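Local coordinates for chimeric WzzB Chain length determinant protein (Shigella flexneri, PDB 4E2C), which probably regulates the length of lipopolysaccharide O-antigen chains as a polysaccharide co-polymerase of the bacterial inner membrane, at residues A[148-153]-A[174-179]. Numbering follows the deposited sequence.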
# COMPACT_ATOMS: atom_id res chain seq x y z
N ASP A 148 -25.52 29.25 -3.81
CA ASP A 148 -25.62 30.59 -3.26
C ASP A 148 -24.39 31.44 -3.54
O ASP A 148 -24.50 32.60 -3.93
CB ASP A 148 -25.88 30.59 -1.75
CG ASP A 148 -27.27 30.10 -1.41
OD1 ASP A 148 -28.12 29.93 -2.33
OD2 ASP A 148 -27.53 29.87 -0.21
N LEU A 149 -23.22 30.85 -3.34
CA LEU A 149 -21.99 31.59 -3.53
C LEU A 149 -21.85 31.94 -5.00
O LEU A 149 -21.49 33.06 -5.34
CB LEU A 149 -20.80 30.79 -3.05
CG LEU A 149 -19.49 31.51 -3.34
CD1 LEU A 149 -18.90 32.11 -2.08
CD2 LEU A 149 -18.52 30.58 -3.98
N ARG A 150 -22.15 30.97 -5.86
CA ARG A 150 -22.07 31.19 -7.29
C ARG A 150 -22.93 32.39 -7.65
O ARG A 150 -22.55 33.21 -8.49
CB ARG A 150 -22.51 29.95 -8.06
CG ARG A 150 -22.33 30.06 -9.56
CD ARG A 150 -20.99 30.75 -9.96
NE ARG A 150 -20.56 30.36 -11.31
CZ ARG A 150 -19.31 30.41 -11.76
NH1 ARG A 150 -18.33 30.88 -11.00
NH2 ARG A 150 -19.03 30.00 -12.99
N ILE A 151 -24.08 32.53 -7.00
CA ILE A 151 -24.98 33.64 -7.31
C ILE A 151 -24.31 34.96 -6.94
O ILE A 151 -24.42 35.97 -7.64
CB ILE A 151 -26.31 33.49 -6.57
CG1 ILE A 151 -27.01 32.22 -7.06
CG2 ILE A 151 -27.18 34.71 -6.75
CD1 ILE A 151 -27.16 32.16 -8.56
N ARG A 152 -23.59 34.90 -5.82
CA ARG A 152 -22.84 36.02 -5.28
C ARG A 152 -21.74 36.48 -6.24
O ARG A 152 -21.56 37.69 -6.47
CB ARG A 152 -22.26 35.58 -3.95
CG ARG A 152 -21.77 36.67 -3.07
CD ARG A 152 -22.88 37.35 -2.30
NE ARG A 152 -22.43 38.68 -1.89
CZ ARG A 152 -22.31 39.72 -2.72
NH1 ARG A 152 -22.64 39.61 -4.00
NH2 ARG A 152 -21.87 40.88 -2.25
N GLN A 153 -21.01 35.54 -6.82
CA GLN A 153 -19.93 35.91 -7.74
C GLN A 153 -20.48 36.60 -8.99
O GLN A 153 -19.91 37.57 -9.52
CB GLN A 153 -19.11 34.69 -8.15
CG GLN A 153 -18.59 33.86 -7.00
CD GLN A 153 -17.68 32.72 -7.45
OE1 GLN A 153 -18.09 31.79 -8.13
NE2 GLN A 153 -16.42 32.83 -7.08
N THR A 174 -16.34 28.31 -24.99
CA THR A 174 -16.93 27.52 -23.91
C THR A 174 -15.78 27.07 -23.01
O THR A 174 -14.66 26.88 -23.49
CB THR A 174 -17.73 26.27 -24.40
OG1 THR A 174 -16.85 25.30 -24.96
CG2 THR A 174 -18.75 26.63 -25.45
N GLU A 175 -16.07 26.90 -21.73
CA GLU A 175 -15.09 26.53 -20.71
C GLU A 175 -15.42 27.30 -19.46
O GLU A 175 -15.13 28.49 -19.36
CB GLU A 175 -13.67 26.88 -21.14
CG GLU A 175 -12.62 26.38 -20.18
CD GLU A 175 -12.82 24.91 -19.86
OE1 GLU A 175 -13.72 24.29 -20.47
OE2 GLU A 175 -12.08 24.36 -19.02
N ASP A 176 -16.03 26.64 -18.50
CA ASP A 176 -16.60 27.33 -17.35
C ASP A 176 -15.83 28.62 -16.98
O ASP A 176 -14.60 28.69 -17.04
CB ASP A 176 -16.71 26.39 -16.16
CG ASP A 176 -17.78 26.83 -15.17
OD1 ASP A 176 -18.57 27.74 -15.51
OD2 ASP A 176 -17.83 26.25 -14.05
N VAL A 177 -16.60 29.64 -16.64
CA VAL A 177 -16.05 30.91 -16.21
C VAL A 177 -15.77 30.94 -14.69
O VAL A 177 -16.17 30.03 -13.96
CB VAL A 177 -17.00 32.07 -16.59
CG1 VAL A 177 -16.98 32.28 -18.08
CG2 VAL A 177 -18.42 31.76 -16.12
N THR A 178 -15.11 31.99 -14.22
CA THR A 178 -14.64 32.10 -12.85
C THR A 178 -15.01 33.47 -12.34
O THR A 178 -15.45 34.31 -13.11
CB THR A 178 -13.10 32.03 -12.81
OG1 THR A 178 -12.58 33.18 -13.48
CG2 THR A 178 -12.61 30.78 -13.50
N GLN A 179 -14.80 33.72 -11.04
CA GLN A 179 -15.13 35.03 -10.52
C GLN A 179 -14.60 36.17 -11.43
O GLN A 179 -15.29 37.15 -11.61
CB GLN A 179 -14.64 35.21 -9.09
CG GLN A 179 -14.82 36.64 -8.56
CD GLN A 179 -16.28 37.12 -8.54
OE1 GLN A 179 -17.00 36.91 -7.57
NE2 GLN A 179 -16.71 37.75 -9.63
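Arg150 reaches from its helix to the loop 174-179 and makes the charged part of the contact. Its NH2 lies 3.4 Å from Asp176 OD1 in a long salt bridge, the carboxylate plane turned 67° from that of the guanidinium. The stronger ionic partner of the same nitrogen is Asp180 of a neighbouring subunit, and Asp176 OD1 also hydrogen-bonds Thr178 OG1 of that same neighbouring subunit. Among the hydrogen bonds, Arg150 NH2 meets Val177 O at 3.0 Å, almost straight and in the guanidinium plane, although it approaches from above the carbonyl plane. On the neighbouring nitrogen, NH1 donates to Gln153 OE1 one helical turn on, which holds the flat group between helix and loop. Helix 95-163 is the long helix of this elongated Wzz-type periplasmic domain, and the contact lies near its end far from the antiparallel sheet, where the chain folds back toward helix 187-195. The other hydrogen bond across the contact runs from Gln179 NE2 to the backbone Gln153 O, 3.2 Å. Bent at chi2 (60°), the Gln179 chain brings OE1 over CA and CB of Gln153, the two amide planes 80° apart. In van der Waals contact, Val177 CG2 lies 3.6 Å from Arg150 NH2.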